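Local structure of ARO (armadillo repeats only protein) (5EWP) at residues Thr12-Ile16 / Ser36-Glu40; Ile134-Lys138 / Gln174-Leu178; Lys163-Leu167 / Asp203-Asn207; Ile198-Glu202 / Ala242-Leu246. The protein probably serves as an armadillo-repeat scaffold in the translocation and attachment of rhoptries to the apical pole of the malaria parasite. All coordinates share one frame; numbering follows the deposited sequence.

Interaction 1 of 4, residues Thr12-Ile16 / Ser36-Glu40; sequences TSNDI and SSTCE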
loop_
_atom_site.group_PDB
_atom_site.type_symbol
_atom_site.label_atom_id
_atom_site.label_comp_id
_atom_site.label_asym_id
_atom_site.label_seq_id
_atom_site.Cartn_x
_atom_site.Cartn_y
_atom_site.Cartn_z
ATOM N N THR A 12 28.379 -10.585 19.121
ATOM C CA THR A 12 27.703 -9.672 18.205
ATOM C C THR A 12 26.658 -8.827 18.920
ATOM O O THR A 12 26.416 -9.010 20.108
ATOM C CB THR A 12 27.056 -10.425 17.035
ATOM O OG1 THR A 12 26.441 -9.489 16.147
ATOM C CG2 THR A 12 26.038 -11.439 17.530
ATOM N N SER A 13 26.057 -7.886 18.204
ATOM C CA SER A 13 25.051 -7.034 18.806
ATOM C C SER A 13 23.894 -7.836 19.377
ATOM O O SER A 13 23.487 -8.849 18.809
ATOM C CB SER A 13 24.514 -6.039 17.778
ATOM O OG SER A 13 23.226 -5.564 18.159
ATOM N N ASN A 14 23.369 -7.371 20.505
ATOM C CA ASN A 14 22.195 -7.961 21.111
ATOM C C ASN A 14 21.054 -8.028 20.104
ATOM O O ASN A 14 20.307 -9.003 20.072
ATOM C CB ASN A 14 21.748 -7.148 22.326
ATOM C CG ASN A 14 20.700 -7.862 23.146
ATOM O OD1 ASN A 14 20.827 -9.051 23.432
ATOM N ND2 ASN A 14 19.640 -7.148 23.502
ATOM N N ASP A 15 20.928 -6.984 19.289
ATOM C CA ASP A 15 19.812 -6.906 18.334
ATOM C C ASP A 15 19.914 -8.005 17.276
ATOM O O ASP A 15 18.898 -8.545 16.823
ATOM C CB ASP A 15 19.760 -5.529 17.670
ATOM C CG ASP A 15 19.275 -4.454 18.613
ATOM O OD1 ASP A 15 18.944 -4.793 19.766
ATOM O OD2 ASP A 15 19.192 -3.280 18.199
ATOM N N ILE A 16 21.141 -8.339 16.885
ATOM C CA ILE A 16 21.342 -9.418 15.929
ATOM C C ILE A 16 20.965 -10.756 16.557
ATOM O O ILE A 16 20.337 -11.593 15.918
ATOM C CB ILE A 16 22.795 -9.458 15.413
ATOM C CG1 ILE A 16 23.057 -8.245 14.517
ATOM C CG2 ILE A 16 23.066 -10.763 14.660
ATOM C CD1 ILE A 16 24.470 -8.178 13.964
ATOM N N SER A 36 12.549 -0.910 15.568
ATOM C CA SER A 36 13.238 0.341 15.888
ATOM C C SER A 36 14.772 0.204 15.858
ATOM O O SER A 36 15.487 1.200 15.936
ATOM C CB SER A 36 12.789 0.860 17.261
ATOM O OG SER A 36 13.100 -0.067 18.286
ATOM N N SER A 37 15.276 -1.023 15.752
ATOM C CA SER A 37 16.718 -1.235 15.780
ATOM C C SER A 37 17.413 -0.538 14.623
ATOM O O SER A 37 16.987 -0.654 13.481
ATOM C CB SER A 37 17.066 -2.722 15.741
ATOM O OG SER A 37 18.478 -2.855 15.676
ATOM N N THR A 38 18.478 0.196 14.933
ATOM C CA THR A 38 19.302 0.840 13.919
ATOM C C THR A 38 20.606 0.070 13.694
ATOM O O THR A 38 21.520 0.557 13.027
ATOM C CB THR A 38 19.624 2.300 14.307
ATOM O OG1 THR A 38 20.411 2.312 15.502
ATOM C CG2 THR A 38 18.331 3.067 14.546
ATOM N N CYS A 39 20.686 -1.138 14.250
ATOM C CA CYS A 39 21.873 -1.973 14.094
ATOM C C CYS A 39 22.112 -2.311 12.613
ATOM O O CYS A 39 21.255 -2.917 11.969
ATOM C CB CYS A 39 21.719 -3.250 14.933
ATOM S SG CYS A 39 23.105 -4.350 14.868
ATOM N N GLU A 40 23.252 -1.889 12.067
ATOM C CA GLU A 40 23.547 -2.100 10.649
ATOM C C GLU A 40 23.749 -3.581 10.362
ATOM O O GLU A 40 24.263 -4.317 11.204
ATOM C CB GLU A 40 24.780 -1.282 10.225
ATOM C CG GLU A 40 24.498 0.223 10.196
ATOM C CD GLU A 40 25.690 1.067 9.756
ATOM O OE1 GLU A 40 26.758 0.492 9.458
ATOM O OE2 GLU A 40 25.540 2.314 9.711
#
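Ser37 and Asp15 form the polar half of this contact: Ser37 OG donates a hydrogen bond to Asp15 OD2 at 2.7 Å. The hydroxyl reaches OD2 from its anti side and lies 32° out of the carboxylate plane, so the bond is short but tilted from the flat of the group. The same oxygen works twice, because Ser37 OG also accepts from Cys39 N at 3.1 Å, closing an ST turn that fixes where the hydroxyl sits. With a backbone N-H directed at its oxygen, Ser37 is set up to give its proton to the carboxylate. Ser13 is the N-cap of helix 14-25, its OG accepting from Asp15 N at 2.9 Å. The contact joins the start of this helix, the first in the model, to the loop before helix 58-70. The softer half is sulfur packing. Cys39 points SG anti to its backbone N (chi1 -179°), which turns SG toward the helix start, where it touches Ser13 OG at 3.5 Å and Ile16 CG1 at 3.9 Å. Behind the loop, Ser37 and Cys39 rest on Ile58, and Cys39 also shares backbone hydrogen bonding with that residue.

Interaction 2 of 4, residues Ile134-Lys138 / Gln174-Leu178; sequences ISGMK and QLVNL
Met137 and Gln174 pack through their first side-chain carbons, and around them the contact divides into a dense inner part and a looser outer one. Inside, the Met137 chain bends at its last torsion (chi3 -81°), folding the methyl back over Gln174, with CE 3.8 Å from Gln174 CB. The bend leaves the sulfur facing two leucines: Met137 SD lies 3.9 Å from Leu175 CD2 and equally far from Leu178 CD1. Leu178 runs nearly perpendicular to the methionine, and its other methyl, CD2, comes against the carbonyl O of Met137. Gln174 CG meets Ile134 CG2 at 3.8 Å, again with the two chains crossing at about a right angle. A water lies between the backbones, 2.8 Å from Met137 O and 3.0 Å from Gln174 O.

The outer side is more polar: Lys138 is exposed and Gln174 partly so. Lys138 stretches out fully beyond CG and crosses the Gln174 amide at a slant, its CG 3.1 Å from OE1 of Gln174 and its CE 3.4 Å from NE2, so aliphatic carbons of the lysine rather than its ammonium cover the amide.

This is helix-to-helix packing within the armadillo-repeat solenoid: the ends of helices 130-136 and 171-177 are joined side by side, with helix 142-156 touching Met137 and Leu178, helix 192-205 lying against both leucines, and Phe166 of helix 160-168 touching Ile134, Met137 and Leu175.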
loop_
_atom_site.group_PDB
_atom_site.type_symbol
_atom_site.label_atom_id
_atom_site.label_comp_id
_atom_site.label_asym_id
_atom_site.label_seq_id
_atom_site.Cartn_x
_atom_site.Cartn_y
_atom_site.Cartn_z
ATOM N N ILE A 134 -0.913 8.070 0.892
ATOM C CA ILE A 134 -1.263 8.927 -0.232
ATOM C C ILE A 134 -0.014 9.555 -0.835
ATOM O O ILE A 134 0.136 9.625 -2.059
ATOM C CB ILE A 134 -2.260 10.032 0.186
ATOM C CG1 ILE A 134 -3.627 9.406 0.455
ATOM C CG2 ILE A 134 -2.394 11.088 -0.909
ATOM C CD1 ILE A 134 -4.632 10.350 1.128
ATOM N N SER A 135 0.897 9.990 0.030
ATOM C CA SER A 135 2.167 10.527 -0.435
ATOM C C SER A 135 2.920 9.472 -1.256
ATOM O O SER A 135 3.547 9.785 -2.278
ATOM C CB SER A 135 3.004 10.998 0.762
ATOM O OG SER A 135 4.157 11.699 0.342
ATOM N N GLY A 136 2.829 8.220 -0.812
ATOM C CA GLY A 136 3.487 7.099 -1.467
ATOM C C GLY A 136 3.001 6.808 -2.878
ATOM O O GLY A 136 3.731 6.248 -3.691
ATOM N N MET A 137 1.762 7.179 -3.184
ATOM C CA MET A 137 1.250 7.001 -4.542
ATOM C C MET A 137 1.982 7.892 -5.546
ATOM O O MET A 137 1.803 7.753 -6.755
ATOM C CB MET A 137 -0.260 7.288 -4.599
ATOM C CG MET A 137 -1.120 6.150 -4.075
ATOM S SD MET A 137 -2.865 6.494 -4.382
ATOM C CE MET A 137 -3.191 7.582 -3.011
ATOM N N LYS A 138 2.797 8.818 -5.043
ATOM C CA LYS A 138 3.552 9.699 -5.922
ATOM C C LYS A 138 4.864 9.085 -6.392
ATOM O O LYS A 138 5.492 9.601 -7.315
ATOM C CB LYS A 138 3.866 11.022 -5.221
ATOM C CG LYS A 138 2.659 11.844 -4.809
ATOM C CD LYS A 138 3.124 13.165 -4.198
ATOM C CE LYS A 138 1.951 14.036 -3.779
ATOM N NZ LYS A 138 2.422 15.296 -3.136
ATOM N N GLN A 174 -4.124 11.908 -6.364
ATOM C CA GLN A 174 -3.085 10.917 -6.600
ATOM C C GLN A 174 -3.625 9.695 -7.341
ATOM O O GLN A 174 -2.965 9.176 -8.240
ATOM C CB GLN A 174 -2.433 10.498 -5.288
ATOM C CG GLN A 174 -1.706 11.615 -4.604
ATOM C CD GLN A 174 -0.828 12.395 -5.561
ATOM O OE1 GLN A 174 -0.042 11.819 -6.312
ATOM N NE2 GLN A 174 -0.976 13.712 -5.552
ATOM N N LEU A 175 -4.823 9.230 -6.978
ATOM C CA LEU A 175 -5.404 8.093 -7.680
ATOM C C LEU A 175 -5.624 8.364 -9.142
ATOM O O LEU A 175 -5.355 7.515 -9.996
ATOM C CB LEU A 175 -6.755 7.685 -7.082
ATOM C CG LEU A 175 -6.829 6.678 -5.964
ATOM C CD1 LEU A 175 -8.315 6.343 -5.712
ATOM C CD2 LEU A 175 -6.027 5.440 -6.370
ATOM N N VAL A 176 -6.162 9.544 -9.427
ATOM C CA VAL A 176 -6.461 9.917 -10.794
ATOM C C VAL A 176 -5.157 9.993 -11.580
ATOM O O VAL A 176 -5.096 9.584 -12.736
ATOM C CB VAL A 176 -7.250 11.244 -10.858
ATOM C CG1 VAL A 176 -7.300 11.780 -12.281
ATOM C CG2 VAL A 176 -8.663 11.031 -10.328
ATOM N N ASN A 177 -4.097 10.483 -10.942
ATOM C CA ASN A 177 -2.789 10.507 -11.588
ATOM C C ASN A 177 -2.251 9.124 -11.932
ATOM O O ASN A 177 -1.479 8.968 -12.881
ATOM C CB ASN A 177 -1.768 11.228 -10.711
ATOM C CG ASN A 177 -1.995 12.720 -10.671
ATOM O OD1 ASN A 177 -2.869 13.244 -11.364
ATOM N ND2 ASN A 177 -1.209 13.416 -9.858
ATOM N N LEU A 178 -2.667 8.108 -11.186
ATOM C CA LEU A 178 -2.238 6.752 -11.503
ATOM C C LEU A 178 -2.852 6.262 -12.808
ATOM O O LEU A 178 -2.410 5.261 -13.359
ATOM C CB LEU A 178 -2.579 5.780 -10.362
ATOM C CG LEU A 178 -1.801 6.012 -9.059
ATOM C CD1 LEU A 178 -2.166 5.007 -7.967
ATOM C CD2 LEU A 178 -0.326 5.992 -9.314
HETATM O O HOH W 1 0.004 9.357 -8.219
#

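Interaction 3 of 4, residues Lys163-Leu167 / Asp203-Asn207; sequences KKEFL and DFILN
Lys163 reaches across to the end of helix 192-205 and gives its ammonium to three backbone carbonyls: Leu206 O at 2.8 Å from NZ, Asp203 O at 3.0 Å from NZ and Phe204 O at 3.1 Å from NZ. The approach differs among them. NZ lies in the carbonyl plane of Asp203, with a C=O...N angle of 149°, but stands above the planes of Phe204 and Leu206, by 53° and 50°. The Lys163 chain is extended beyond CG and runs past the Phe204 side chain in the opposite direction, Lys163 CB lying 3.6 Å from Phe204 CE1. That ring turns an edge to the lysine's own carbonyl, with Lys163 O in its plane and 3.4 Å from Phe204 CE1. The same CE1 also meets the edge of the Phe166 ring at CD2, and Phe204 CZ packs on Leu167 CB.

Phe215 of helix 213-220 and Ile172 of helix 171-177 back Phe204, while Arg153 holds the Asp203 carboxylate in a salt bridge. In this armadillo-repeat protein the contact joins helix 160-168 to the point where helix 192-205 gives way to strand 206-207. Three carbonyl dipoles converge on one buried ammonium, consistent with a charge steadied by the C-terminal carbonyls of helix 192-205 and the first residue beyond it.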
loop_
_atom_site.group_PDB
_atom_site.type_symbol
_atom_site.label_atom_id
_atom_site.label_comp_id
_atom_site.label_asym_id
_atom_site.label_seq_id
_atom_site.Cartn_x
_atom_site.Cartn_y
_atom_site.Cartn_z
ATOM N N LYS A 163 -13.424 7.747 3.396
ATOM C CA LYS A 163 -13.425 8.309 2.045
ATOM C C LYS A 163 -13.334 9.831 2.082
ATOM O O LYS A 163 -12.616 10.431 1.279
ATOM C CB LYS A 163 -14.672 7.877 1.272
ATOM C CG LYS A 163 -14.685 6.404 0.891
ATOM C CD LYS A 163 -15.985 6.025 0.217
ATOM C CE LYS A 163 -15.971 4.592 -0.276
ATOM N NZ LYS A 163 -17.268 4.291 -0.967
ATOM N N LYS A 164 -14.092 10.454 2.981
ATOM C CA LYS A 164 -14.029 11.910 3.160
ATOM C C LYS A 164 -12.624 12.383 3.502
ATOM O O LYS A 164 -12.143 13.386 2.956
ATOM C CB LYS A 164 -14.999 12.372 4.253
ATOM C CG LYS A 164 -16.388 12.691 3.741
ATOM C CD LYS A 164 -17.389 12.803 4.879
ATOM C CE LYS A 164 -18.793 13.058 4.349
ATOM N NZ LYS A 164 -19.731 13.470 5.428
ATOM N N GLU A 165 -11.973 11.668 4.418
ATOM C CA GLU A 165 -10.623 12.010 4.839
ATOM C C GLU A 165 -9.640 11.803 3.678
ATOM O O GLU A 165 -8.775 12.653 3.422
ATOM C CB GLU A 165 -10.233 11.182 6.067
ATOM C CG GLU A 165 -8.782 11.322 6.534
ATOM C CD GLU A 165 -8.477 12.638 7.254
ATOM O OE1 GLU A 165 -9.335 13.541 7.273
ATOM O OE2 GLU A 165 -7.365 12.760 7.812
ATOM N N PHE A 166 -9.788 10.685 2.971
ATOM C CA PHE A 166 -8.975 10.402 1.792
ATOM C C PHE A 166 -9.066 11.551 0.775
ATOM O O PHE A 166 -8.047 12.050 0.266
ATOM C CB PHE A 166 -9.420 9.071 1.171
ATOM C CG PHE A 166 -8.634 8.656 -0.055
ATOM C CD1 PHE A 166 -7.340 8.143 0.064
ATOM C CD2 PHE A 166 -9.198 8.742 -1.315
ATOM C CE1 PHE A 166 -6.626 7.747 -1.068
ATOM C CE2 PHE A 166 -8.502 8.341 -2.447
ATOM C CZ PHE A 166 -7.206 7.844 -2.323
ATOM N N LEU A 167 -10.287 12.006 0.518
ATOM C CA LEU A 167 -10.517 13.120 -0.408
ATOM C C LEU A 167 -9.875 14.414 0.084
ATOM O O LEU A 167 -9.221 15.131 -0.678
ATOM C CB LEU A 167 -12.023 13.299 -0.615
ATOM C CG LEU A 167 -12.514 14.454 -1.487
ATOM C CD1 LEU A 167 -11.965 14.328 -2.887
ATOM C CD2 LEU A 167 -14.037 14.461 -1.491
ATOM N N ASP A 203 -14.635 2.080 -6.467
ATOM C CA ASP A 203 -14.875 1.711 -5.075
ATOM C C ASP A 203 -15.031 2.922 -4.170
ATOM O O ASP A 203 -15.707 2.859 -3.139
ATOM C CB ASP A 203 -13.748 0.804 -4.564
ATOM C CG ASP A 203 -13.800 -0.579 -5.193
ATOM O OD1 ASP A 203 -14.808 -0.874 -5.881
ATOM O OD2 ASP A 203 -12.864 -1.376 -4.997
ATOM N N PHE A 204 -14.399 4.021 -4.558
ATOM C CA PHE A 204 -14.563 5.292 -3.868
ATOM C C PHE A 204 -15.968 5.851 -4.108
ATOM O O PHE A 204 -16.632 6.305 -3.183
ATOM C CB PHE A 204 -13.514 6.305 -4.352
ATOM C CG PHE A 204 -13.572 7.630 -3.648
ATOM C CD1 PHE A 204 -12.986 7.791 -2.406
ATOM C CD2 PHE A 204 -14.190 8.719 -4.239
ATOM C CE1 PHE A 204 -13.029 9.015 -1.743
ATOM C CE2 PHE A 204 -14.227 9.949 -3.599
ATOM C CZ PHE A 204 -13.652 10.103 -2.345
ATOM N N ILE A 205 -16.404 5.820 -5.362
ATOM C CA ILE A 205 -17.680 6.430 -5.739
ATOM C C ILE A 205 -18.850 5.646 -5.159
ATOM O O ILE A 205 -19.845 6.235 -4.739
ATOM C CB ILE A 205 -17.828 6.518 -7.275
ATOM C CG1 ILE A 205 -16.807 7.501 -7.857
ATOM C CG2 ILE A 205 -19.259 6.924 -7.679
ATOM C CD1 ILE A 205 -16.575 7.322 -9.340
ATOM N N LEU A 206 -18.718 4.324 -5.122
ATOM C CA LEU A 206 -19.824 3.450 -4.743
ATOM C C LEU A 206 -19.800 3.038 -3.276
ATOM O O LEU A 206 -18.742 2.750 -2.714
ATOM C CB LEU A 206 -19.818 2.196 -5.617
ATOM C CG LEU A 206 -19.877 2.467 -7.120
ATOM C CD1 LEU A 206 -19.636 1.192 -7.919
ATOM C CD2 LEU A 206 -21.213 3.114 -7.484
ATOM N N ASN A 207 -20.988 2.998 -2.679
ATOM C CA ASN A 207 -21.188 2.357 -1.386
ATOM C C ASN A 207 -22.072 1.152 -1.628
ATOM O O ASN A 207 -23.277 1.295 -1.833
ATOM C CB ASN A 207 -21.823 3.312 -0.374
ATOM C CG ASN A 207 -22.085 2.649 0.965
ATOM O OD1 ASN A 207 -21.720 1.496 1.182
ATOM N ND2 ASN A 207 -22.748 3.365 1.857
#

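Interaction 4 of 4, residues Ile198-Glu202 / Ala242-Leu246; sequences IYHLE and ASNVL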
loop_
_atom_site.group_PDB
_atom_site.type_symbol
_atom_site.label_atom_id
_atom_site.label_comp_id
_atom_site.label_asym_id
_atom_site.label_seq_id
_atom_site.Cartn_x
_atom_site.Cartn_y
_atom_site.Cartn_z
ATOM N N ILE A 198 -8.598 2.383 -11.828
ATOM C CA ILE A 198 -9.982 2.495 -12.280
ATOM C C ILE A 198 -10.896 1.860 -11.239
ATOM O O ILE A 198 -11.881 2.455 -10.805
ATOM C CB ILE A 198 -10.210 1.804 -13.627
ATOM C CG1 ILE A 198 -9.481 2.551 -14.741
ATOM C CG2 ILE A 198 -11.712 1.741 -13.949
ATOM C CD1 ILE A 198 -9.482 1.809 -16.060
ATOM N N TYR A 199 -10.543 0.653 -10.824
ATOM C CA TYR A 199 -11.343 -0.059 -9.829
ATOM C C TYR A 199 -11.346 0.656 -8.483
ATOM O O TYR A 199 -12.346 0.649 -7.770
ATOM C CB TYR A 199 -10.836 -1.488 -9.679
ATOM C CG TYR A 199 -10.976 -2.315 -10.936
ATOM C CD1 TYR A 199 -12.044 -2.126 -11.814
ATOM C CD2 TYR A 199 -10.037 -3.290 -11.244
ATOM C CE1 TYR A 199 -12.163 -2.897 -12.970
ATOM C CE2 TYR A 199 -10.148 -4.058 -12.387
ATOM C CZ TYR A 199 -11.201 -3.862 -13.244
ATOM O OH TYR A 199 -11.270 -4.644 -14.374
ATOM N N HIS A 200 -10.218 1.259 -8.115
ATOM C CA HIS A 200 -10.172 2.009 -6.867
ATOM C C HIS A 200 -11.139 3.197 -6.903
ATOM O O HIS A 200 -11.834 3.473 -5.926
ATOM C CB HIS A 200 -8.744 2.502 -6.576
ATOM C CG HIS A 200 -7.740 1.403 -6.387
ATOM N ND1 HIS A 200 -8.085 0.134 -5.966
ATOM C CD2 HIS A 200 -6.394 1.385 -6.573
ATOM C CE1 HIS A 200 -6.995 -0.612 -5.887
ATOM N NE2 HIS A 200 -5.957 0.121 -6.256
ATOM N N LEU A 201 -11.161 3.914 -8.025
ATOM C CA LEU A 201 -12.039 5.064 -8.172
ATOM C C LEU A 201 -13.512 4.659 -8.101
ATOM O O LEU A 201 -14.311 5.330 -7.453
ATOM C CB LEU A 201 -11.741 5.787 -9.487
ATOM C CG LEU A 201 -10.408 6.541 -9.479
ATOM C CD1 LEU A 201 -9.997 6.947 -10.898
ATOM C CD2 LEU A 201 -10.488 7.757 -8.556
ATOM N N GLU A 202 -13.858 3.549 -8.742
ATOM C CA GLU A 202 -15.211 3.023 -8.640
ATOM C C GLU A 202 -15.565 2.708 -7.187
ATOM O O GLU A 202 -16.664 3.038 -6.725
ATOM C CB GLU A 202 -15.372 1.773 -9.508
ATOM C CG GLU A 202 -15.369 2.055 -11.002
ATOM C CD GLU A 202 -15.638 0.812 -11.833
ATOM O OE1 GLU A 202 -15.215 -0.287 -11.414
ATOM O OE2 GLU A 202 -16.271 0.936 -12.906
ATOM N N ALA A 242 -12.970 -1.313 -19.062
ATOM C CA ALA A 242 -13.095 -0.750 -17.719
ATOM C C ALA A 242 -13.085 0.772 -17.774
ATOM O O ALA A 242 -13.870 1.441 -17.090
ATOM C CB ALA A 242 -11.980 -1.258 -16.816
ATOM N N SER A 243 -12.205 1.305 -18.618
ATOM C CA SER A 243 -12.084 2.747 -18.809
ATOM C C SER A 243 -13.365 3.318 -19.377
ATOM O O SER A 243 -13.858 4.347 -18.914
ATOM C CB SER A 243 -10.914 3.074 -19.735
ATOM O OG SER A 243 -9.770 2.307 -19.398
ATOM N N ASN A 244 -13.909 2.633 -20.377
ATOM C CA ASN A 244 -15.184 3.023 -20.958
ATOM C C ASN A 244 -16.292 3.061 -19.914
ATOM O O ASN A 244 -17.063 4.019 -19.857
ATOM C CB ASN A 244 -15.568 2.075 -22.099
ATOM C CG ASN A 244 -16.662 2.645 -22.987
ATOM O OD1 ASN A 244 -16.723 3.855 -23.221
ATOM N ND2 ASN A 244 -17.530 1.774 -23.488
ATOM N N VAL A 245 -16.353 2.022 -19.083
ATOM C CA VAL A 245 -17.383 1.908 -18.053
ATOM C C VAL A 245 -17.355 3.054 -17.038
ATOM O O VAL A 245 -18.394 3.656 -16.751
ATOM C CB VAL A 245 -17.264 0.571 -17.295
ATOM C CG1 VAL A 245 -18.185 0.553 -16.084
ATOM C CG2 VAL A 245 -17.582 -0.594 -18.224
ATOM N N LEU A 246 -16.177 3.362 -16.499
ATOM C CA LEU A 246 -16.080 4.447 -15.528
ATOM C C LEU A 246 -16.330 5.784 -16.204
ATOM O O LEU A 246 -16.954 6.670 -15.620
ATOM C CB LEU A 246 -14.719 4.448 -14.829
ATOM C CG LEU A 246 -14.462 5.571 -13.812
ATOM C CD1 LEU A 246 -15.562 5.665 -12.764
ATOM C CD2 LEU A 246 -13.107 5.382 -13.138
HETATM O O HOH W 2 -14.722 0.038 -14.879
#
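Two neighbouring helices of the armadillo solenoid, 192-205 and 237-250, pack here side by side with their directions nearly aligned: the short axes are 10.4 Å apart and cross at 25°. Ile198 and Leu246 carry the core of the interface. The two side chains run antiparallel alongside one another, with Ile198 CG2 4.0 Å from Leu246 CD2. Ile198 keeps CG1 anti to its carbonyl carbon (chi1 -68°), bringing CD1 against both Ala242 CB and, at 3.4 Å, Ser243 OG; that hydroxyl is already hydrogen-bonded to Leu239 O. One turn on, Leu246 CD2 also packs on Leu201 CB at 3.9 Å, the two leucines crossing at about a right angle. Leu228 of helix 224-231 touches Ile198 and Leu246, and Leu179 touches Ile198 and Leu201.

Toward the outer margin, polar groups join the packing. Tyr199 lays CE1 near Ala242 CB, its ring turned obliquely to that methyl, and takes Glu202 OE1 in its plane at the edge. The aliphatic part of Glu202 runs alongside Leu246, CG against CD1. Its carboxylate ends beside Val245 CG1, where one water donates both to Glu202 OE2 at 2.7 Å and to Ala242 O at 2.8 Å.

Overall arrangement
Interaction 1 stands apart at the N-terminal end: it is a surface contact, its centre 34 Å or more from each of the others, and small polar side chains and a sulfur do most of its work. The other three form one connected block. Interactions 2 and 3 meet through Phe166, interactions 2 and 4 through Leu175 against Leu201, and interactions 3 and 4 use the same helix, 192-205, where Ile205 touches Leu246. Interactions 2 and 4 are buried and mainly apolar, each with a water joining polar atoms across its segments. Interaction 3, only partly buried, instead brings a lysine to backbone carbonyls beside its aromatic packing.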